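Local coordinates for GTPase-activating protein GYP1 (Saccharomyces cerevisiae, PDB 1FKM) that stimulates GTP hydrolysis by Ypt/Rab GTPases such as Ypt1 and Ypt7, supplying an arginine finger and a glutamine finger from its helical TBC domain, at residues 134-139 with 240-245; 255-260 with 326-331; 230-235 with 353-358; 37-42 with 141-146. All blocks are in the same frame, centred on the assembly; numbering follows the deposited sequence. Where two conformers were deposited one is given.

Overall arrangement
From the N terminus, helix 39-46 opens contact 4 at residues 37-42, and helix 133-145 closes it at 141-146. Contact 1 has already opened at 134-139 on that second helix, so the two cross. Contact 3 opens at 230-235 on helix 230-238 before contact 1 closes at 240-245, a second crossing, and closes at 353-358 at the end of helix 348-355. Nested inside its loop, contact 2 joins helix 247-261 to helix 324-338. Salt bridges connect R39 of contact 4 with D255 of contact 2, and R235 of contact 3 with E244 of contact 1; L240 and L241 of contact 1 pack on H328 of contact 2. Contacts 3 and 4 lie on opposite sides of the chain's centre.

Contact 1 of 4, residues 134-139 with 240-245; sequences NDLVTP and LLMREF
M242, built here as selenomethionine, sets its SE above the plane of the D135 carbonyl, 3.2 Å from D135 O. The oxygen lies almost on the extension of the CG-SE bond, with a CG-SE...O angle of 169°, a direction consistent with a weak chalcogen interaction. This oxygen is also gripped by its own helix. T138 N donates to D135 O over 3.1 Å, and T138 OG1 donates to D135 O over 2.7 Å. The residue one position on is P139, which has no N-H for the regular helical bond, and helix 133-145 is kinked here.

The bend at chi3 (62°) swings the terminal methyl of M242 toward this kink, where CE meets P139 CG at 3.6 Å. L136 CD2 and L240 CD1, 3.8 Å apart, extend the apolar patch. L240 itself has positive phi and is the C-prime residue of the Schellman motif ending helix 230-238.

At the outer edge, D135 OD2 and R243 NH1 form a long salt bridge of 3.6 Å, their planes 31° apart. The glutamine finger, Q131, has its side chain about 6 Å from that of D135. The chemistry implies a flexible selenoether chain, here in the place of methionine's thioether, filling a kinked, buried helix surface, beside a charge pair that probably adds a modest electrostatic hold close to the catalytic glutamine.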
# COMPACT_ATOMS: atom_id res chain seq x y z
N ASN A 134 8.67 4.97 -0.68
CA ASN A 134 8.15 6.22 -0.13
C ASN A 134 6.66 6.32 -0.45
O ASN A 134 5.90 6.95 0.29
CB ASN A 134 8.90 7.42 -0.71
CG ASN A 134 8.85 7.49 -2.22
OD1 ASN A 134 9.16 6.51 -2.91
ND2 ASN A 134 8.46 8.64 -2.75
N ASP A 135 6.24 5.69 -1.54
CA ASP A 135 4.83 5.70 -1.89
C ASP A 135 4.07 4.68 -1.05
O ASP A 135 3.02 4.98 -0.49
CB ASP A 135 4.63 5.35 -3.38
CG ASP A 135 5.22 6.39 -4.30
OD1 ASP A 135 4.79 7.56 -4.24
OD2 ASP A 135 6.12 6.03 -5.10
N LEU A 136 4.63 3.47 -0.96
CA LEU A 136 3.99 2.38 -0.22
C LEU A 136 3.72 2.62 1.25
O LEU A 136 2.79 2.04 1.81
CB LEU A 136 4.81 1.09 -0.35
CG LEU A 136 4.87 0.48 -1.75
CD1 LEU A 136 5.65 -0.83 -1.70
CD2 LEU A 136 3.46 0.23 -2.27
N VAL A 137 4.53 3.46 1.88
CA VAL A 137 4.34 3.74 3.30
C VAL A 137 3.13 4.65 3.57
O VAL A 137 2.52 4.56 4.63
CB VAL A 137 5.61 4.41 3.91
CG1 VAL A 137 5.78 5.83 3.38
CG2 VAL A 137 5.52 4.41 5.44
N THR A 138 2.77 5.49 2.59
CA THR A 138 1.68 6.45 2.81
C THR A 138 0.26 5.96 3.10
O THR A 138 -0.43 6.56 3.94
CB THR A 138 1.67 7.54 1.68
OG1 THR A 138 1.39 6.95 0.41
CG2 THR A 138 3.04 8.21 1.61
N PRO A 139 -0.21 4.89 2.43
CA PRO A 139 -1.57 4.43 2.74
C PRO A 139 -1.68 3.99 4.20
O PRO A 139 -2.71 4.18 4.85
CB PRO A 139 -1.78 3.27 1.77
CG PRO A 139 -0.94 3.68 0.58
CD PRO A 139 0.33 4.18 1.25
N LEU A 240 2.68 -0.66 -6.54
CA LEU A 240 1.42 -1.38 -6.40
C LEU A 240 0.21 -0.58 -6.91
O LEU A 240 -0.80 -0.45 -6.22
CB LEU A 240 1.19 -1.80 -4.94
CG LEU A 240 2.17 -2.80 -4.33
CD1 LEU A 240 1.77 -3.10 -2.89
CD2 LEU A 240 2.18 -4.09 -5.14
N LEU A 241 0.33 -0.05 -8.12
CA LEU A 241 -0.73 0.72 -8.77
C LEU A 241 -1.14 2.03 -8.11
O LEU A 241 -2.04 2.72 -8.58
CB LEU A 241 -1.98 -0.15 -8.95
CG LEU A 241 -1.96 -1.17 -10.09
CD1 LEU A 241 -3.21 -2.05 -10.05
CD2 LEU A 241 -1.88 -0.44 -11.42
N MSE A 242 -0.46 2.40 -7.02
CA MSE A 242 -0.80 3.64 -6.33
C MSE A 242 -0.75 4.89 -7.18
O MSE A 242 -1.54 5.81 -6.99
CB MSE A 242 0.11 3.84 -5.13
CG MSE A 242 -0.19 2.97 -3.95
SE MSE A 242 0.96 3.55 -2.52
CE MSE A 242 0.29 5.37 -2.35
N ARG A 243 0.19 4.94 -8.12
CA ARG A 243 0.34 6.11 -8.97
C ARG A 243 -0.69 6.15 -10.10
O ARG A 243 -0.66 7.06 -10.92
CB ARG A 243 1.75 6.14 -9.55
CG ARG A 243 2.84 6.06 -8.48
CD ARG A 243 2.96 7.35 -7.71
NE ARG A 243 3.67 8.37 -8.48
CZ ARG A 243 4.95 8.28 -8.81
NH1 ARG A 243 5.67 7.24 -8.43
NH2 ARG A 243 5.52 9.24 -9.53
N GLU A 244 -1.59 5.18 -10.12
CA GLU A 244 -2.61 5.10 -11.17
C GLU A 244 -4.02 5.38 -10.65
O GLU A 244 -4.97 5.37 -11.43
CB GLU A 244 -2.61 3.71 -11.82
CG GLU A 244 -1.24 3.07 -11.98
CD GLU A 244 -0.26 3.97 -12.68
OE1 GLU A 244 -0.63 4.55 -13.72
OE2 GLU A 244 0.88 4.10 -12.19
N PHE A 245 -4.15 5.61 -9.35
CA PHE A 245 -5.45 5.86 -8.74
C PHE A 245 -5.40 6.97 -7.69
O PHE A 245 -4.32 7.36 -7.25
CB PHE A 245 -5.97 4.60 -8.03
CG PHE A 245 -6.19 3.42 -8.93
CD1 PHE A 245 -7.31 3.36 -9.75
CD2 PHE A 245 -5.30 2.36 -8.93
CE1 PHE A 245 -7.54 2.25 -10.57
CE2 PHE A 245 -5.52 1.24 -9.74
CZ PHE A 245 -6.65 1.19 -10.56

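Contact 2 of 4, residues 255-260 with 326-331; sequences DTYLSE and EFHVFV
Helices 247-261 and 324-338 run roughly antiparallel in this pair of segments, with axes 11.2 Å apart at closest approach and N-to-C directions at 140°. So wide a spacing suits large side chains, and an aromatic cluster of Y257, F327 and H328 fills it in the all-helical core.

F327 and Y257 make a T-shaped pair: the edge of F327 is turned to the face of Y257, with centroids 5.2 Å apart and planes at 72°. F327 CD2 stands over the centre of the tyrosine ring. With CG anti to the backbone N (chi1 -174°), F327 reaches across from its own helix to do this. Its ring is covered on both faces. E260 CG sits over one, a CH-pi contact with the carbon 4.0 Å from the ring centroid, while V331 CG2 lies toward the rim of the opposite face.

E260 thus uses its aliphatic part for packing. Its carboxylate turns to other partners, W31 NE1 and Q379 NE2, the latter on helix 365-382. T256 adds a looser touch from its methyl to F327, and its hydroxyl pairs with the carbonyl of W31.

A tyrosine suits its position because its ring supplies a face for F327 and its hydroxyl a polar end that can pair with histidine inside the core. H328 is held at its far side as well, NE2 bonding to W236 O. V331 meets the tyrosine tip to tip, its CB 3.4 Å from Y257 OH, and the same OH forms a 2.7 Å hydrogen bond with H328 ND1 at the edge of the imidazole.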
# COMPACT_ATOMS: atom_id res chain seq x y z
N ASP A 255 -7.94 -2.79 1.35
CA ASP A 255 -8.79 -3.60 2.25
C ASP A 255 -8.80 -5.01 1.66
O ASP A 255 -8.68 -6.01 2.38
CB ASP A 255 -10.26 -3.13 2.26
CG ASP A 255 -10.46 -1.76 2.86
OD1 ASP A 255 -9.59 -1.26 3.61
OD2 ASP A 255 -11.53 -1.17 2.59
N THR A 256 -8.95 -5.08 0.34
CA THR A 256 -9.00 -6.36 -0.35
C THR A 256 -7.64 -7.02 -0.47
O THR A 256 -7.52 -8.23 -0.29
CB THR A 256 -9.64 -6.20 -1.75
OG1 THR A 256 -10.97 -5.70 -1.61
CG2 THR A 256 -9.69 -7.55 -2.48
N TYR A 257 -6.60 -6.24 -0.78
CA TYR A 257 -5.27 -6.81 -0.87
C TYR A 257 -4.88 -7.45 0.46
O TYR A 257 -4.37 -8.57 0.49
CB TYR A 257 -4.24 -5.75 -1.24
CG TYR A 257 -4.04 -5.56 -2.72
CD1 TYR A 257 -5.12 -5.28 -3.56
CD2 TYR A 257 -2.77 -5.61 -3.29
CE1 TYR A 257 -4.94 -5.06 -4.93
CE2 TYR A 257 -2.57 -5.39 -4.64
CZ TYR A 257 -3.65 -5.11 -5.46
OH TYR A 257 -3.45 -4.86 -6.80
N LEU A 258 -5.12 -6.74 1.56
CA LEU A 258 -4.77 -7.26 2.88
C LEU A 258 -5.63 -8.47 3.28
O LEU A 258 -5.15 -9.37 3.96
CB LEU A 258 -4.89 -6.16 3.95
CG LEU A 258 -3.91 -4.98 3.81
CD1 LEU A 258 -4.25 -3.90 4.84
CD2 LEU A 258 -2.49 -5.46 4.01
N SER A 259 -6.89 -8.48 2.85
CA SER A 259 -7.78 -9.59 3.17
C SER A 259 -7.40 -10.82 2.35
O SER A 259 -7.39 -11.94 2.86
CB SER A 259 -9.24 -9.24 2.86
OG SER A 259 -9.70 -8.14 3.63
N GLU A 260 -7.09 -10.60 1.08
CA GLU A 260 -6.73 -11.68 0.15
C GLU A 260 -5.39 -12.33 0.48
O GLU A 260 -5.23 -13.54 0.35
CB GLU A 260 -6.71 -11.14 -1.28
CG GLU A 260 -6.26 -12.12 -2.37
CD GLU A 260 -7.13 -13.36 -2.47
OE1 GLU A 260 -8.31 -13.31 -2.05
OE2 GLU A 260 -6.64 -14.39 -2.98
N GLU A 326 1.37 -12.35 -6.79
CA GLU A 326 0.46 -13.09 -7.65
C GLU A 326 -0.85 -12.34 -7.85
O GLU A 326 -1.25 -12.07 -8.98
CB GLU A 326 0.18 -14.47 -7.06
CG GLU A 326 -0.83 -15.29 -7.84
CD GLU A 326 -1.14 -16.62 -7.17
OE1 GLU A 326 -0.50 -16.94 -6.14
OE2 GLU A 326 -2.03 -17.34 -7.66
N PHE A 327 -1.52 -12.00 -6.76
CA PHE A 327 -2.79 -11.28 -6.87
C PHE A 327 -2.62 -9.95 -7.60
O PHE A 327 -3.47 -9.57 -8.41
CB PHE A 327 -3.39 -11.03 -5.48
CG PHE A 327 -4.76 -10.43 -5.54
CD1 PHE A 327 -5.81 -11.11 -6.17
CD2 PHE A 327 -5.02 -9.18 -4.98
CE1 PHE A 327 -7.08 -10.54 -6.25
CE2 PHE A 327 -6.29 -8.61 -5.05
CZ PHE A 327 -7.33 -9.29 -5.69
N HIS A 328 -1.53 -9.25 -7.32
CA HIS A 328 -1.30 -7.96 -7.96
C HIS A 328 -1.16 -8.08 -9.47
O HIS A 328 -1.63 -7.22 -10.21
CB HIS A 328 -0.05 -7.27 -7.39
CG HIS A 328 0.11 -5.86 -7.86
ND1 HIS A 328 -0.85 -4.89 -7.65
CD2 HIS A 328 1.10 -5.26 -8.57
CE1 HIS A 328 -0.46 -3.75 -8.20
NE2 HIS A 328 0.72 -3.95 -8.77
N VAL A 329 -0.52 -9.15 -9.93
CA VAL A 329 -0.34 -9.36 -11.36
C VAL A 329 -1.70 -9.52 -12.04
O VAL A 329 -1.91 -9.00 -13.14
CB VAL A 329 0.52 -10.61 -11.66
CG1 VAL A 329 0.46 -10.96 -13.14
CG2 VAL A 329 1.96 -10.35 -11.26
N PHE A 330 -2.63 -10.22 -11.40
CA PHE A 330 -3.95 -10.39 -11.99
C PHE A 330 -4.75 -9.09 -11.98
O PHE A 330 -5.52 -8.83 -12.92
CB PHE A 330 -4.72 -11.51 -11.28
CG PHE A 330 -4.26 -12.88 -11.69
CD1 PHE A 330 -4.71 -13.45 -12.88
CD2 PHE A 330 -3.32 -13.58 -10.93
CE1 PHE A 330 -4.24 -14.69 -13.31
CE2 PHE A 330 -2.85 -14.83 -11.34
CZ PHE A 330 -3.31 -15.38 -12.54
N VAL A 331 -4.58 -8.28 -10.94
CA VAL A 331 -5.27 -6.99 -10.87
C VAL A 331 -4.73 -6.12 -12.01
O VAL A 331 -5.50 -5.41 -12.67
CB VAL A 331 -5.02 -6.29 -9.51
CG1 VAL A 331 -5.56 -4.86 -9.55
CG2 VAL A 331 -5.68 -7.07 -8.40

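Contact 3 of 4, residues 230-235 with 353-358; sequences IQFAFR and TFLQNP
F232 holds CG between its backbone N and carbonyl carbon (chi1 65°), the crowded position, which places CG on the side of L355. R235 instead has CG anti to the backbone N and bends at chi3 (68°), bringing NE round on its way to Q356. The two side chains, three residues apart and so about one turn along helix 230-238, meet the end of helix 348-355 and the turn that follows.

L355 CD1 lies over the centre of the phenylalanine ring, a CH-pi contact 3.5 Å from the centroid. A branched leucine suits this place, since one methyl can drop onto the ring while CB packs against F232 CB at 3.8 Å. W236 meets the same phenylalanine edge-to-face.

The polar half is carried by the guanidinium. R235 NH2 donates to Q356 O over 2.7 Å with an N-H...O angle of 164°. The oxygen lies in the guanidinium plane, whereas the nitrogen stands above the carbonyl plane. NE makes a salt bridge to E244, so the arginine spans two partners. R235 has two deposited conformers; these bonds form in the one described here and should be taken with some caution. Q356 returns a weak bond, NE2 to Q231 O at 3.1 Å, and N357 ND2 bonds back to T353 O at 2.9 Å across the end of helix 348-355.

Together these interactions imply a junction with an apolar inner half and a polar outer half, in which the arginine, in this conformer, probably serves the carbonyl of Q356 in the turn after helix 348-355 while its charge is probably balanced by E244.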
# COMPACT_ATOMS: atom_id res chain seq x y z
N ILE A 230 7.47 -2.98 -19.69
CA ILE A 230 8.25 -2.25 -18.70
C ILE A 230 8.00 -0.74 -18.76
O ILE A 230 8.04 -0.05 -17.74
CB ILE A 230 9.77 -2.53 -18.88
CG1 ILE A 230 10.54 -2.03 -17.66
CG2 ILE A 230 10.29 -1.83 -20.13
CD1 ILE A 230 10.31 -2.85 -16.41
N GLN A 231 7.72 -0.22 -19.96
CA GLN A 231 7.51 1.22 -20.12
C GLN A 231 6.32 1.81 -19.37
O GLN A 231 6.25 3.02 -19.17
CB GLN A 231 7.42 1.56 -21.60
CG GLN A 231 8.70 1.22 -22.34
CD GLN A 231 8.58 1.40 -23.84
OE1 GLN A 231 7.61 0.95 -24.45
NE2 GLN A 231 9.57 2.05 -24.43
N PHE A 232 5.39 0.97 -18.94
CA PHE A 232 4.25 1.47 -18.18
C PHE A 232 4.00 0.64 -16.93
O PHE A 232 3.54 1.16 -15.92
CB PHE A 232 2.99 1.53 -19.06
CG PHE A 232 2.50 0.18 -19.52
CD1 PHE A 232 1.72 -0.61 -18.69
CD2 PHE A 232 2.80 -0.28 -20.80
CE1 PHE A 232 1.26 -1.85 -19.11
CE2 PHE A 232 2.35 -1.52 -21.24
CZ PHE A 232 1.57 -2.31 -20.39
N ALA A 233 4.35 -0.64 -16.99
CA ALA A 233 4.12 -1.56 -15.88
C ALA A 233 5.14 -1.52 -14.75
O ALA A 233 4.85 -1.99 -13.65
CB ALA A 233 3.99 -2.98 -16.41
N PHE A 234 6.33 -0.99 -15.00
CA PHE A 234 7.29 -0.95 -13.90
C PHE A 234 6.69 -0.16 -12.75
O PHE A 234 6.74 -0.59 -11.59
CB PHE A 234 8.61 -0.31 -14.30
CG PHE A 234 9.59 -0.23 -13.16
CD1 PHE A 234 10.30 -1.36 -12.77
CD2 PHE A 234 9.73 0.94 -12.42
CE1 PHE A 234 11.14 -1.33 -11.65
CE2 PHE A 234 10.56 0.98 -11.30
CZ PHE A 234 11.26 -0.15 -10.92
N ARG A 235 6.11 1.00 -13.05
CA ARG A 235 5.53 1.83 -12.02
C ARG A 235 4.33 1.13 -11.37
O ARG A 235 4.12 1.23 -10.16
CB ARG A 235 5.10 3.19 -12.60
CG ARG A 235 4.84 4.25 -11.54
CD ARG A 235 4.47 5.59 -12.17
NE ARG A 235 3.17 5.54 -12.84
CZ ARG A 235 2.64 6.56 -13.51
NH1 ARG A 235 3.29 7.71 -13.61
NH2 ARG A 235 1.44 6.43 -14.08
N THR A 353 1.46 7.46 -22.85
CA THR A 353 0.82 8.59 -22.20
C THR A 353 -0.45 8.13 -21.47
O THR A 353 -0.68 8.48 -20.31
CB THR A 353 0.43 9.68 -23.22
OG1 THR A 353 1.62 10.21 -23.82
CG2 THR A 353 -0.34 10.81 -22.54
N PHE A 354 -1.26 7.33 -22.16
CA PHE A 354 -2.52 6.82 -21.60
C PHE A 354 -2.34 5.91 -20.39
O PHE A 354 -3.00 6.09 -19.37
CB PHE A 354 -3.29 6.06 -22.68
CG PHE A 354 -4.64 5.56 -22.22
CD1 PHE A 354 -5.76 6.38 -22.27
CD2 PHE A 354 -4.78 4.27 -21.73
CE1 PHE A 354 -7.00 5.93 -21.83
CE2 PHE A 354 -6.03 3.80 -21.29
CZ PHE A 354 -7.14 4.63 -21.34
N LEU A 355 -1.45 4.92 -20.50
CA LEU A 355 -1.23 3.99 -19.40
C LEU A 355 -0.50 4.57 -18.19
O LEU A 355 -0.51 3.96 -17.12
CB LEU A 355 -0.50 2.75 -19.92
CG LEU A 355 -1.34 1.95 -20.91
CD1 LEU A 355 -0.53 0.80 -21.49
CD2 LEU A 355 -2.61 1.44 -20.22
N GLN A 356 0.13 5.72 -18.36
CA GLN A 356 0.82 6.37 -17.25
C GLN A 356 -0.10 7.45 -16.69
O GLN A 356 0.23 8.14 -15.73
CB GLN A 356 2.14 7.01 -17.71
CG GLN A 356 3.13 6.02 -18.31
CD GLN A 356 4.45 6.67 -18.68
OE1 GLN A 356 4.49 7.79 -19.18
NE2 GLN A 356 5.55 5.96 -18.45
N ASN A 357 -1.28 7.59 -17.31
CA ASN A 357 -2.26 8.58 -16.87
C ASN A 357 -3.68 8.06 -17.14
O ASN A 357 -4.47 8.73 -17.80
CB ASN A 357 -2.04 9.90 -17.61
CG ASN A 357 -0.67 10.49 -17.35
OD1 ASN A 357 -0.37 10.90 -16.23
ND2 ASN A 357 0.16 10.53 -18.38
N PRO A 358 -4.01 6.86 -16.63
CA PRO A 358 -5.33 6.24 -16.82
C PRO A 358 -6.45 7.13 -16.29
O PRO A 358 -6.29 7.81 -15.28
CB PRO A 358 -5.22 4.94 -16.03
CG PRO A 358 -3.76 4.66 -15.99
CD PRO A 358 -3.16 6.02 -15.77

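Contact 4 of 4, residues 37-42 with 141-146; sequences IHRPVV and FETFLT
P40 CG rests against the end of helix 133-145, 3.5 Å from T143 O and 3.6 Å from T146 OG1. The backbones are close here, with P40 CA 5.1 Å from F144 CA, and the compact proline ring lies against that carbonyl and hydroxyl. Beside it the CG2 methyl of T143 touches R39 CB at 3.6 Å. F144 completes this inner shell more loosely, its CE1 4.0 Å from P40 O.

The two threonines are set by bonds of their own. T146 OG1 lies between its backbone N and carbonyl carbon (chi1 65°) and donates to T143 O over 2.6 Å, in the plane of that carbonyl. The proline ring therefore packs on an oxygen and a hydroxyl that are already paired with each other. T143 sends its hydroxyl back to P139 O, an earlier carbonyl of its helix, which leaves the methyl to face R39.

The contact joins helix 39-46, near the N-terminal end of the TBC family region, to helix 133-145 of the same all-helical domain. Proline suits a place close to the start of a helix, since its missing N-H is least costly there; the regular bonding is under way by V42 N to H38 O, at 3.0 Å.

Further out, only the root of R39 takes part. Its chain runs on extended to NE, which forms a salt bridge with D255 of helix 247-261, while I251 of that helix touches both R39 and T143. K44 makes a cation-pi interaction with the F144 ring, and L174 and T178 of helix 168-186 pack against F144.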
# COMPACT_ATOMS: atom_id res chain seq x y z
N ILE A 37 -14.01 3.79 9.98
CA ILE A 37 -13.72 3.84 11.41
C ILE A 37 -12.97 2.59 11.90
O ILE A 37 -12.24 2.64 12.90
CB ILE A 37 -15.01 4.03 12.24
CG1 ILE A 37 -14.65 4.29 13.70
CG2 ILE A 37 -15.91 2.80 12.12
CD1 ILE A 37 -15.84 4.61 14.57
N HIS A 38 -13.12 1.47 11.19
CA HIS A 38 -12.46 0.23 11.59
C HIS A 38 -11.13 -0.08 10.91
O HIS A 38 -10.41 -0.97 11.34
CB HIS A 38 -13.39 -0.96 11.35
CG HIS A 38 -14.49 -1.08 12.36
ND1 HIS A 38 -15.82 -1.06 12.02
CD2 HIS A 38 -14.45 -1.19 13.71
CE1 HIS A 38 -16.56 -1.17 13.11
NE2 HIS A 38 -15.75 -1.25 14.15
N ARG A 39 -10.80 0.65 9.85
CA ARG A 39 -9.56 0.36 9.14
C ARG A 39 -8.28 0.27 9.97
O ARG A 39 -7.51 -0.67 9.80
CB ARG A 39 -9.34 1.34 7.99
CG ARG A 39 -10.20 1.03 6.78
CD ARG A 39 -9.63 1.65 5.50
NE ARG A 39 -10.41 1.26 4.34
CZ ARG A 39 -11.33 2.03 3.75
NH1 ARG A 39 -11.58 3.24 4.21
NH2 ARG A 39 -11.99 1.57 2.69
N PRO A 40 -8.01 1.24 10.86
CA PRO A 40 -6.78 1.15 11.64
C PRO A 40 -6.59 -0.22 12.29
O PRO A 40 -5.60 -0.90 12.04
CB PRO A 40 -6.95 2.27 12.67
CG PRO A 40 -7.71 3.30 11.89
CD PRO A 40 -8.77 2.46 11.20
N VAL A 41 -7.55 -0.62 13.12
CA VAL A 41 -7.48 -1.90 13.80
C VAL A 41 -7.47 -3.10 12.85
O VAL A 41 -6.61 -3.98 12.97
CB VAL A 41 -8.64 -2.07 14.79
CG1 VAL A 41 -8.68 -3.49 15.33
CG2 VAL A 41 -8.47 -1.09 15.94
N VAL A 42 -8.40 -3.13 11.91
CA VAL A 42 -8.50 -4.25 10.98
C VAL A 42 -7.27 -4.42 10.10
O VAL A 42 -6.83 -5.54 9.87
CB VAL A 42 -9.77 -4.15 10.10
CG1 VAL A 42 -9.84 -5.33 9.14
CG2 VAL A 42 -11.01 -4.14 11.00
N PHE A 141 0.36 5.08 6.73
CA PHE A 141 0.52 6.29 7.54
C PHE A 141 -0.79 7.05 7.66
O PHE A 141 -1.24 7.36 8.76
CB PHE A 141 1.59 7.22 6.93
CG PHE A 141 1.88 8.43 7.76
CD1 PHE A 141 2.67 8.33 8.91
CD2 PHE A 141 1.34 9.67 7.43
CE1 PHE A 141 2.91 9.45 9.72
CE2 PHE A 141 1.57 10.79 8.24
CZ PHE A 141 2.35 10.68 9.38
N GLU A 142 -1.39 7.34 6.51
CA GLU A 142 -2.64 8.08 6.44
C GLU A 142 -3.80 7.36 7.13
O GLU A 142 -4.55 7.98 7.89
CB GLU A 142 -2.97 8.37 4.98
CG GLU A 142 -4.27 9.07 4.75
CD GLU A 142 -4.38 9.59 3.33
OE1 GLU A 142 -3.33 9.91 2.71
OE2 GLU A 142 -5.52 9.70 2.84
N THR A 143 -3.95 6.07 6.88
CA THR A 143 -5.02 5.30 7.51
C THR A 143 -4.84 5.20 9.03
O THR A 143 -5.80 5.36 9.80
CB THR A 143 -5.09 3.88 6.91
OG1 THR A 143 -5.39 3.98 5.52
CG2 THR A 143 -6.17 3.06 7.60
N PHE A 144 -3.62 4.95 9.48
CA PHE A 144 -3.38 4.86 10.92
C PHE A 144 -3.58 6.21 11.60
O PHE A 144 -3.92 6.27 12.78
CB PHE A 144 -1.97 4.32 11.17
CG PHE A 144 -1.79 2.90 10.75
CD1 PHE A 144 -2.88 2.14 10.33
CD2 PHE A 144 -0.53 2.31 10.76
CE1 PHE A 144 -2.72 0.81 9.93
CE2 PHE A 144 -0.36 0.99 10.35
CZ PHE A 144 -1.46 0.24 9.94
N LEU A 145 -3.36 7.29 10.85
CA LEU A 145 -3.55 8.64 11.37
C LEU A 145 -5.02 8.88 11.72
O LEU A 145 -5.31 9.60 12.67
CB LEU A 145 -3.15 9.69 10.33
CG LEU A 145 -1.89 10.54 10.47
CD1 LEU A 145 -1.87 11.54 9.31
CD2 LEU A 145 -1.88 11.29 11.80
N THR A 146 -5.93 8.29 10.95
CA THR A 146 -7.36 8.52 11.19
C THR A 146 -7.83 8.07 12.56
O THR A 146 -8.84 8.57 13.06
CB THR A 146 -8.27 7.86 10.11
OG1 THR A 146 -8.15 6.43 10.17
CG2 THR A 146 -7.87 8.35 8.72